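Local coordinates for protein titin (Homo sapiens, PDB 2J8H) that probably lends elasticity and structural order to the muscle sarcomere, two immunoglobulin domains of its A-band part forming a rigid tandem, at residues V98-L104 with I126-K131; A116-V122 with F164-R170; D172-V177 with K189-V195. One frame throughout, in Å; residues are numbered along the deposited sequence.

In the fold
All three contacts belong to the second immunoglobulin domain. Interaction 1 sits beside the junction with the first domain, while interactions 2 and 3 lie farther along it. Interactions 1 and 3 are antiparallel strand pairings with one buried face each, and the buried faces meet where Ile126 packs on Val191, while at the margin Ile102 lies against the Lys189 chain. Interaction 2 joins the end of strand 112-117 and its following turn to a loop: its outer side is exposed and carries arginines, its inner side valine and phenylalanine. Interactions 2 and 3 share an end of the sandwich, with strands 112-117 and 185-196 as neighbours in one sheet and Phe164 packing on Asp172 and Tyr176.

Interaction 1: V98-L104 with I126-K131; sequences VPAKIHL and IPFSGK
Val98 and Lys131, joined by two backbone hydrogen bonds, begin the antiparallel pairing of strands A and B in the second immunoglobulin I-set domain; strand 86-102 carries the chain over from the first. Lys101 and Ser129 form the next hydrogen-bonded pair, and the register slips by one residue in between, a beta bulge. There Gly130 CA brings a C-H to Val98 O at 3.3 Å, with backbone angles that call for glycine.

Apolar contacts gather on the face of Ile102 and Phe128. Ile102 CG2 presses on Ile126 CG2 at a tight 3.4 Å, while its CD1 lies 3.8 Å from Phe128 CB; Trp138 and Val178 continue this core around Ile126.

Among the polar groups, the Lys101 amine donates to Ile102 O and forms a salt bridge with Asp187. His103 N bonds to Pro127 O at 3.0 Å, and a chi1 of -54° sets the imidazole beside its own backbone N, level with Ser129. Replacing His103 with a leucine would probably leave the Ser129 hydroxyl without its imidazole mate and free to turn. That hydroxyl meets the ring at its edge, near the ring plane, with Ser129 OG 2.6 Å from His103 NE2.

Interaction 2: A116-V122 with F164-R170; sequences ALRGEVV and FPNGVER
Ala116 starts the contact from the end of strand 112-117, its CB resting on Val168 CG2 at 4.0 Å. Val168 CG2 also lies close to Leu117 O, where a type II turn running from Leu117 to Glu120 begins. Arg118, at the second position of that turn, sends its side chain across Arg170. A bend at chi3 (91°) turns the Arg118 guanidinium so that Arg170 CZ stands 3.5 Å above its plane, over its centre, the two planes being tilted against each other. No hydrogen bond links the two donor groups; both cations instead gather at Asp197, which forms a salt bridge with Arg170 and a long, weak ion pair with Arg118.

Gly119, whose positive phi favours glycine, gives its N-H to Val168 O at 2.8 Å and nearly straight (170°). Glu120 returns the grip, its O receiving Val168 N at 2.8 Å from above the carbonyl plane, so that both backbone polar atoms of Val168 are engaged by the turn. The Glu120 chain is extended, and OE1 accepts Leu117 N at 3.0 Å, 34° out of the carboxylate plane, bridging the two ends of the turn.

Val121 lays CG1 beside Phe164 O and CG2 beside Pro165 O, on the exposed side. Val122 faces inward: its CG2 meets Val168 CG1 at 3.5 Å, and its CG1 lies against Phe164 CD1, the two side chains side by side, while Val122 O is at the ring's edge. The backbone closes the contact here, Phe164 N bonding to Val122 O at 2.8 Å at the first residue of the type I turn from Phe164 to Gly167. This is the A'-B turn held against the E-F loop, an arrangement that closes one end of the immunoglobulin I-set sandwich.

Interaction 3: D172-V177 with K189-V195; sequences DAGFYV and KTVELDV
Gly174 and Tyr176 pair in antiparallel register with Leu193 and Val191, forming part of the hairpin between strands 174-182 and 185-196 in the second domain. Each pair exchanges two backbone hydrogen bonds; the bond from Tyr176 N to Val191 O is 2.8 Å long and straight at 179°. Between and beyond them, the non-hydrogen-bonded pairs Phe175-Glu192 and Val177-Thr190 bring CA hydrogens close to carbonyl oxygens, as with Thr190 CA at 3.2 Å from Tyr176 O. Gly174 has backbone angles at which a CB would jam against the preceding carbonyl.

Side chains alternate between two faces. On the buried one, Tyr176 CE1 packs on Leu193 CB at 3.9 Å, and Leu193 CD2 lies 3.7 Å from Asp172 O. Leu193 in turn touches Val114, Ala116 and Phe164, while Val191 packs on Ile124 and Ile126 from the facing sheet.

Tyr176 also forms the tyrosine corner of the immunoglobulin fold, at the start of strand F. Its hydroxyl donates to the backbone O of Asp172, four residues earlier, and the distance from Tyr176 OH to Asp172 O is a very short 2.5 Å. The bond pins the phenol across the turn leading into the strand. Asp172 is itself fixed, its carboxylate accepting Glu169 N and His150 NE2.

The other face carries Phe175, Glu192, Thr190 and Val177. With CG anti to the backbone N (chi1 180°) and the chain extended beyond it, Glu192 lies alongside the aromatic ring, so that CG lies over one face of Phe175 and the carboxylate plane is turned 34° from the ring. Glu192 OE1 comes within 3.6 Å of Phe175 CE2, whereas Thr190 CG2 approaches the same ring at its edge, 4.0 Å from Phe175 CD2.

Interaction 1: V98-L104 with I126-K131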
loop_
_atom_site.group_PDB
_atom_site.type_symbol
_atom_site.label_atom_id
_atom_site.label_comp_id
_atom_site.label_asym_id
_atom_site.label_seq_id
_atom_site.Cartn_x
_atom_site.Cartn_y
_atom_site.Cartn_z
ATOM N N VAL A 98 -2.768 -3.255 -14.590
ATOM C CA VAL A 98 -1.812 -4.107 -13.890
ATOM C C VAL A 98 -0.518 -4.023 -14.678
ATOM O O VAL A 98 -0.474 -4.433 -15.851
ATOM C CB VAL A 98 -2.295 -5.573 -13.822
ATOM C CG1 VAL A 98 -1.326 -6.412 -12.999
ATOM C CG2 VAL A 98 -3.734 -5.657 -13.270
ATOM N N PRO A 99 0.526 -3.446 -14.081
ATOM C CA PRO A 99 1.822 -3.376 -14.757
ATOM C C PRO A 99 2.334 -4.749 -15.156
ATOM O O PRO A 99 2.101 -5.721 -14.424
ATOM C CB PRO A 99 2.731 -2.769 -13.684
ATOM C CG PRO A 99 1.827 -1.992 -12.859
ATOM C CD PRO A 99 0.584 -2.798 -12.760
ATOM N N ALA A 100 3.019 -4.845 -16.293
ATOM C CA ALA A 100 3.589 -6.134 -16.697
ATOM C C ALA A 100 4.590 -6.551 -15.661
ATOM O O ALA A 100 5.437 -5.747 -15.275
ATOM C CB ALA A 100 4.255 -6.062 -18.074
ATOM N N LYS A 101 4.528 -7.808 -15.235
ATOM C CA LYS A 101 5.391 -8.273 -14.166
ATOM C C LYS A 101 5.648 -9.754 -14.320
ATOM O O LYS A 101 4.749 -10.517 -14.619
ATOM C CB LYS A 101 4.752 -7.951 -12.798
ATOM C CG LYS A 101 5.597 -8.308 -11.580
ATOM C CD LYS A 101 6.735 -7.336 -11.332
ATOM C CE LYS A 101 7.824 -7.919 -10.330
ATOM N NZ LYS A 101 8.783 -8.907 -10.952
ATOM N N ILE A 102 6.900 -10.139 -14.149
ATOM C CA ILE A 102 7.303 -11.542 -14.181
ATOM C C ILE A 102 7.426 -11.996 -12.729
ATOM O O ILE A 102 8.010 -11.286 -11.922
ATOM C CB ILE A 102 8.674 -11.725 -14.858
ATOM C CG1 ILE A 102 8.622 -11.376 -16.334
ATOM C CG2 ILE A 102 9.164 -13.150 -14.686
ATOM C CD1 ILE A 102 7.582 -12.130 -17.112
ATOM N N HIS A 103 6.868 -13.159 -12.418
ATOM C CA HIS A 103 6.834 -13.690 -11.050
ATOM C C HIS A 103 7.555 -15.016 -10.983
ATOM O O HIS A 103 6.956 -16.061 -11.235
ATOM C CB HIS A 103 5.402 -13.957 -10.605
ATOM C CG HIS A 103 4.488 -12.783 -10.742
ATOM N ND1 HIS A 103 4.611 -11.656 -9.970
ATOM C CD2 HIS A 103 3.425 -12.571 -11.555
ATOM C CE1 HIS A 103 3.669 -10.788 -10.311
ATOM N NE2 HIS A 103 2.942 -11.321 -11.273
ATOM N N LEU A 104 8.821 -14.995 -10.600
ATOM C CA LEU A 104 9.590 -16.231 -10.415
ATOM C C LEU A 104 9.189 -16.925 -9.119
ATOM O O LEU A 104 9.401 -16.383 -8.025
ATOM C CB LEU A 104 11.075 -15.923 -10.374
ATOM C CG LEU A 104 11.753 -15.367 -11.618
ATOM C CD1 LEU A 104 13.258 -15.175 -11.300
ATOM C CD2 LEU A 104 11.520 -16.232 -12.849
ATOM N N ILE A 126 6.971 -19.759 -16.337
ATOM C CA ILE A 126 7.097 -18.459 -15.714
ATOM C C ILE A 126 5.744 -17.752 -15.631
ATOM O O ILE A 126 5.196 -17.330 -16.672
ATOM C CB ILE A 126 8.037 -17.532 -16.496
ATOM C CG1 ILE A 126 9.402 -18.192 -16.747
ATOM C CG2 ILE A 126 8.299 -16.280 -15.676
ATOM C CD1 ILE A 126 10.177 -18.483 -15.460
ATOM N N PRO A 127 5.185 -17.634 -14.415
ATOM C CA PRO A 127 3.958 -16.853 -14.288
ATOM C C PRO A 127 4.210 -15.383 -14.551
ATOM O O PRO A 127 5.293 -14.874 -14.266
ATOM C CB PRO A 127 3.541 -17.071 -12.835
ATOM C CG PRO A 127 4.377 -18.172 -12.337
ATOM C CD PRO A 127 5.606 -18.193 -13.126
ATOM N N PHE A 128 3.223 -14.696 -15.108
ATOM C CA PHE A 128 3.316 -13.259 -15.249
ATOM C C PHE A 128 1.960 -12.587 -15.076
ATOM O O PHE A 128 0.921 -13.218 -15.150
ATOM C CB PHE A 128 3.903 -12.907 -16.613
ATOM C CG PHE A 128 3.031 -13.281 -17.732
ATOM C CD1 PHE A 128 2.019 -12.451 -18.129
ATOM C CD2 PHE A 128 3.193 -14.491 -18.382
ATOM C CE1 PHE A 128 1.203 -12.790 -19.141
ATOM C CE2 PHE A 128 2.347 -14.838 -19.415
ATOM C CZ PHE A 128 1.361 -14.008 -19.784
ATOM N N SER A 129 2.002 -11.283 -14.833
ATOM C CA SER A 129 0.802 -10.468 -14.730
ATOM C C SER A 129 0.921 -9.329 -15.729
ATOM O O SER A 129 2.019 -8.989 -16.184
ATOM C CB SER A 129 0.697 -9.878 -13.321
ATOM O OG SER A 129 0.659 -10.896 -12.331
ATOM N N GLY A 130 -0.215 -8.731 -16.053
ATOM C CA GLY A 130 -0.225 -7.530 -16.871
ATOM C C GLY A 130 -1.571 -7.314 -17.507
ATOM O O GLY A 130 -2.141 -8.232 -18.067
ATOM N N LYS A 131 -2.092 -6.107 -17.388
ATOM C CA LYS A 131 -3.338 -5.728 -18.050
ATOM C C LYS A 131 -3.105 -4.294 -18.482
ATOM O O LYS A 131 -2.879 -3.433 -17.629
ATOM C CB LYS A 131 -4.545 -5.812 -17.094
ATOM C CG LYS A 131 -4.918 -7.225 -16.638
ATOM C CD LYS A 131 -5.665 -8.006 -17.705
ATOM C CE LYS A 131 -5.416 -9.512 -17.560
ATOM N NZ LYS A 131 -6.335 -10.246 -18.467
#

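Interaction 2: A116-V122 with F164-R170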
loop_
_atom_site.group_PDB
_atom_site.type_symbol
_atom_site.label_atom_id
_atom_site.label_comp_id
_atom_site.label_asym_id
_atom_site.label_seq_id
_atom_site.Cartn_x
_atom_site.Cartn_y
_atom_site.Cartn_z
ATOM N N ALA A 116 18.543 -29.752 -15.123
ATOM C CA ALA A 116 18.006 -30.761 -16.016
ATOM C C ALA A 116 19.038 -31.839 -16.279
ATOM O O ALA A 116 20.224 -31.627 -16.083
ATOM C CB ALA A 116 17.556 -30.116 -17.330
ATOM N N LEU A 117 18.558 -32.997 -16.721
ATOM C CA LEU A 117 19.413 -34.063 -17.209
ATOM C C LEU A 117 19.289 -34.153 -18.734
ATOM O O LEU A 117 18.235 -33.835 -19.284
ATOM C CB LEU A 117 18.988 -35.388 -16.590
ATOM C CG LEU A 117 19.143 -35.538 -15.077
ATOM C CD1 LEU A 117 18.656 -36.926 -14.687
ATOM C CD2 LEU A 117 20.588 -35.325 -14.605
ATOM N N ARG A 118 20.354 -34.584 -19.409
ATOM C CA ARG A 118 20.323 -34.727 -20.850
ATOM C C ARG A 118 19.114 -35.530 -21.278
ATOM O O ARG A 118 18.820 -36.581 -20.690
ATOM C CB ARG A 118 21.558 -35.453 -21.366
ATOM C CG ARG A 118 22.773 -34.583 -21.547
ATOM C CD ARG A 118 23.942 -35.459 -21.976
ATOM N NE ARG A 118 24.081 -35.583 -23.432
ATOM C CZ ARG A 118 24.677 -36.602 -24.058
ATOM N NH1 ARG A 118 25.166 -37.645 -23.378
ATOM N NH2 ARG A 118 24.763 -36.592 -25.385
ATOM N N GLY A 119 18.433 -35.034 -22.309
ATOM C CA GLY A 119 17.274 -35.702 -22.877
ATOM C C GLY A 119 15.954 -35.401 -22.203
ATOM O O GLY A 119 14.905 -35.771 -22.706
ATOM N N GLU A 120 15.995 -34.713 -21.070
ATOM C CA GLU A 120 14.790 -34.359 -20.348
ATOM C C GLU A 120 14.023 -33.277 -21.119
ATOM O O GLU A 120 14.613 -32.294 -21.553
ATOM C CB GLU A 120 15.184 -33.832 -18.969
ATOM C CG GLU A 120 14.026 -33.491 -18.069
ATOM C CD GLU A 120 14.485 -32.978 -16.718
ATOM O OE1 GLU A 120 15.616 -33.339 -16.299
ATOM O OE2 GLU A 120 13.705 -32.223 -16.077
ATOM N N VAL A 121 12.720 -33.470 -21.297
ATOM C CA VAL A 121 11.887 -32.462 -21.940
ATOM C C VAL A 121 11.569 -31.408 -20.887
ATOM O O VAL A 121 10.631 -31.537 -20.096
ATOM C CB VAL A 121 10.603 -33.054 -22.533
ATOM C CG1 VAL A 121 9.770 -31.957 -23.123
ATOM C CG2 VAL A 121 10.930 -34.124 -23.606
ATOM N N VAL A 122 12.367 -30.354 -20.889
ATOM C CA VAL A 122 12.281 -29.302 -19.914
ATOM C C VAL A 122 11.291 -28.217 -20.327
ATOM O O VAL A 122 11.234 -27.830 -21.497
ATOM C CB VAL A 122 13.698 -28.699 -19.718
ATOM C CG1 VAL A 122 13.641 -27.328 -19.052
ATOM C CG2 VAL A 122 14.581 -29.700 -18.938
ATOM N N PHE A 164 11.701 -27.306 -24.235
ATOM C CA PHE A 164 12.708 -27.990 -25.042
ATOM C C PHE A 164 12.100 -29.325 -25.468
ATOM O O PHE A 164 12.419 -30.344 -24.894
ATOM C CB PHE A 164 13.967 -28.196 -24.187
ATOM C CG PHE A 164 14.633 -26.900 -23.780
ATOM C CD1 PHE A 164 14.174 -26.168 -22.694
ATOM C CD2 PHE A 164 15.683 -26.383 -24.512
ATOM C CE1 PHE A 164 14.765 -24.961 -22.340
ATOM C CE2 PHE A 164 16.279 -25.182 -24.153
ATOM C CZ PHE A 164 15.805 -24.472 -23.069
ATOM N N PRO A 165 11.185 -29.320 -26.465
ATOM C CA PRO A 165 10.389 -30.511 -26.764
ATOM C C PRO A 165 11.174 -31.727 -27.251
ATOM O O PRO A 165 10.675 -32.860 -27.172
ATOM C CB PRO A 165 9.425 -30.020 -27.845
ATOM C CG PRO A 165 10.097 -28.875 -28.468
ATOM C CD PRO A 165 10.831 -28.205 -27.362
ATOM N N ASN A 166 12.379 -31.502 -27.762
ATOM C CA ASN A 166 13.185 -32.569 -28.296
ATOM C C ASN A 166 14.022 -33.225 -27.196
ATOM O O ASN A 166 14.736 -34.187 -27.458
ATOM C CB ASN A 166 14.139 -32.044 -29.376
ATOM C CG ASN A 166 13.443 -31.218 -30.443
ATOM O OD1 ASN A 166 12.319 -31.528 -30.872
ATOM N ND2 ASN A 166 14.140 -30.189 -30.928
ATOM N N GLY A 167 13.947 -32.695 -25.977
ATOM C CA GLY A 167 14.846 -33.107 -24.912
ATOM C C GLY A 167 16.052 -32.194 -24.863
ATOM O O GLY A 167 16.656 -31.890 -25.890
ATOM N N VAL A 168 16.439 -31.780 -23.661
ATOM C CA VAL A 168 17.569 -30.861 -23.529
ATOM C C VAL A 168 18.864 -31.504 -23.904
ATOM O O VAL A 168 19.079 -32.687 -23.665
ATOM C CB VAL A 168 17.754 -30.285 -22.105
ATOM C CG1 VAL A 168 16.641 -29.325 -21.799
ATOM C CG2 VAL A 168 17.834 -31.392 -21.087
ATOM N N GLU A 169 19.710 -30.685 -24.511
ATOM C CA GLU A 169 21.051 -31.040 -24.878
ATOM C C GLU A 169 21.982 -30.243 -23.967
ATOM O O GLU A 169 21.574 -29.268 -23.344
ATOM C CB GLU A 169 21.273 -30.660 -26.333
ATOM C CG GLU A 169 20.398 -31.476 -27.288
ATOM C CD GLU A 169 20.210 -30.831 -28.663
ATOM O OE1 GLU A 169 20.921 -29.848 -28.982
ATOM O OE2 GLU A 169 19.340 -31.317 -29.428
ATOM N N ARG A 170 23.239 -30.652 -23.892
ATOM C CA ARG A 170 24.196 -29.968 -23.038
ATOM C C ARG A 170 24.327 -28.501 -23.418
ATOM O O ARG A 170 24.536 -27.639 -22.560
ATOM C CB ARG A 170 25.556 -30.632 -23.149
ATOM C CG ARG A 170 25.601 -31.980 -22.522
ATOM C CD ARG A 170 26.969 -32.563 -22.706
ATOM N NE ARG A 170 26.951 -33.989 -22.441
ATOM C CZ ARG A 170 27.706 -34.894 -23.069
ATOM N NH1 ARG A 170 28.580 -34.548 -24.021
ATOM N NH2 ARG A 170 27.586 -36.174 -22.735
#

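Interaction 3: D172-V177 with K189-V195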
loop_
_atom_site.group_PDB
_atom_site.type_symbol
_atom_site.label_atom_id
_atom_site.label_comp_id
_atom_site.label_asym_id
_atom_site.label_seq_id
_atom_site.Cartn_x
_atom_site.Cartn_y
_atom_site.Cartn_z
ATOM N N ASP A 172 22.116 -26.560 -24.291
ATOM C CA ASP A 172 20.958 -25.778 -23.845
ATOM C C ASP A 172 21.190 -25.067 -22.524
ATOM O O ASP A 172 20.458 -24.140 -22.173
ATOM C CB ASP A 172 19.711 -26.663 -23.753
ATOM C CG ASP A 172 19.170 -27.029 -25.114
ATOM O OD1 ASP A 172 19.216 -26.147 -25.996
ATOM O OD2 ASP A 172 18.694 -28.170 -25.302
ATOM N N ALA A 173 22.181 -25.533 -21.778
ATOM C CA ALA A 173 22.624 -24.848 -20.590
ATOM C C ALA A 173 22.875 -23.394 -20.919
ATOM O O ALA A 173 23.374 -23.054 -22.005
ATOM C CB ALA A 173 23.901 -25.488 -20.068
ATOM N N GLY A 174 22.541 -22.528 -19.971
ATOM C CA GLY A 174 22.811 -21.113 -20.126
ATOM C C GLY A 174 21.765 -20.276 -19.442
ATOM O O GLY A 174 21.037 -20.766 -18.592
ATOM N N PHE A 175 21.702 -19.011 -19.834
ATOM C CA PHE A 175 20.879 -18.016 -19.170
ATOM C C PHE A 175 19.783 -17.564 -20.103
ATOM O O PHE A 175 20.059 -17.048 -21.184
ATOM C CB PHE A 175 21.739 -16.822 -18.765
ATOM C CG PHE A 175 22.790 -17.155 -17.753
ATOM C CD1 PHE A 175 24.058 -17.522 -18.157
ATOM C CD2 PHE A 175 22.508 -17.113 -16.401
ATOM C CE1 PHE A 175 25.050 -17.834 -17.217
ATOM C CE2 PHE A 175 23.483 -17.421 -15.456
ATOM C CZ PHE A 175 24.758 -17.786 -15.868
ATOM N N TYR A 176 18.536 -17.789 -19.697
ATOM C CA TYR A 176 17.390 -17.453 -20.524
ATOM C C TYR A 176 16.706 -16.249 -19.883
ATOM O O TYR A 176 16.550 -16.193 -18.665
ATOM C CB TYR A 176 16.457 -18.661 -20.625
ATOM C CG TYR A 176 17.084 -19.809 -21.399
ATOM C CD1 TYR A 176 17.919 -20.731 -20.776
ATOM C CD2 TYR A 176 16.886 -19.934 -22.758
ATOM C CE1 TYR A 176 18.536 -21.755 -21.496
ATOM C CE2 TYR A 176 17.473 -20.967 -23.484
ATOM C CZ TYR A 176 18.296 -21.867 -22.858
ATOM O OH TYR A 176 18.876 -22.871 -23.601
ATOM N N VAL A 177 16.362 -15.268 -20.706
ATOM C CA VAL A 177 15.747 -14.050 -20.243
ATOM C C VAL A 177 14.311 -14.011 -20.761
ATOM O O VAL A 177 14.083 -14.165 -21.951
ATOM C CB VAL A 177 16.529 -12.820 -20.717
ATOM C CG1 VAL A 177 15.843 -11.552 -20.241
ATOM C CG2 VAL A 177 17.979 -12.886 -20.215
ATOM N N LYS A 189 13.269 -11.112 -16.193
ATOM C CA LYS A 189 13.934 -11.954 -15.222
ATOM C C LYS A 189 14.755 -12.963 -16.012
ATOM O O LYS A 189 14.498 -13.203 -17.181
ATOM C CB LYS A 189 12.933 -12.690 -14.327
ATOM C CG LYS A 189 12.133 -11.820 -13.347
ATOM C CD LYS A 189 13.020 -11.202 -12.284
ATOM C CE LYS A 189 12.322 -10.096 -11.531
ATOM N NZ LYS A 189 12.024 -8.898 -12.412
ATOM N N THR A 190 15.755 -13.523 -15.353
ATOM C CA THR A 190 16.635 -14.493 -15.945
ATOM C C THR A 190 16.464 -15.812 -15.215
ATOM O O THR A 190 16.249 -15.852 -14.006
ATOM C CB THR A 190 18.078 -14.005 -15.841
ATOM O OG1 THR A 190 18.185 -12.790 -16.588
ATOM C CG2 THR A 190 19.083 -15.031 -16.394
ATOM N N VAL A 191 16.591 -16.891 -15.973
ATOM C CA VAL A 191 16.609 -18.251 -15.450
ATOM C C VAL A 191 17.877 -18.948 -15.949
ATOM O O VAL A 191 18.142 -18.950 -17.154
ATOM C CB VAL A 191 15.403 -19.049 -15.986
ATOM C CG1 VAL A 191 15.428 -20.467 -15.478
ATOM C CG2 VAL A 191 14.105 -18.357 -15.613
ATOM N N GLU A 192 18.664 -19.511 -15.040
ATOM C CA GLU A 192 19.808 -20.306 -15.455
ATOM C C GLU A 192 19.406 -21.768 -15.554
ATOM O O GLU A 192 18.867 -22.339 -14.597
ATOM C CB GLU A 192 20.993 -20.173 -14.508
ATOM C CG GLU A 192 22.155 -21.038 -14.993
ATOM C CD GLU A 192 23.409 -20.877 -14.200
ATOM O OE1 GLU A 192 23.372 -20.183 -13.160
ATOM O OE2 GLU A 192 24.431 -21.457 -14.625
ATOM N N LEU A 193 19.691 -22.366 -16.713
ATOM C CA LEU A 193 19.475 -23.784 -16.940
ATOM C C LEU A 193 20.822 -24.444 -16.921
ATOM O O LEU A 193 21.723 -24.002 -17.609
ATOM C CB LEU A 193 18.821 -24.017 -18.303
ATOM C CG LEU A 193 18.602 -25.458 -18.784
ATOM C CD1 LEU A 193 17.926 -26.289 -17.720
ATOM C CD2 LEU A 193 17.760 -25.490 -20.075
ATOM N N ASP A 194 20.984 -25.487 -16.124
ATOM C CA ASP A 194 22.180 -26.310 -16.238
ATOM C C ASP A 194 21.757 -27.712 -16.601
ATOM O O ASP A 194 20.667 -28.150 -16.258
ATOM C CB ASP A 194 23.020 -26.283 -14.972
ATOM C CG ASP A 194 22.359 -26.981 -13.818
ATOM O OD1 ASP A 194 21.468 -26.360 -13.192
ATOM O OD2 ASP A 194 22.742 -28.140 -13.548
ATOM N N VAL A 195 22.619 -28.406 -17.330
ATOM C CA VAL A 195 22.308 -29.741 -17.793
ATOM C C VAL A 195 23.373 -30.695 -17.274
ATOM O O VAL A 195 24.563 -30.465 -17.468
ATOM C CB VAL A 195 22.233 -29.795 -19.329
ATOM C CG1 VAL A 195 21.918 -31.235 -19.803
ATOM C CG2 VAL A 195 21.199 -28.800 -19.842
#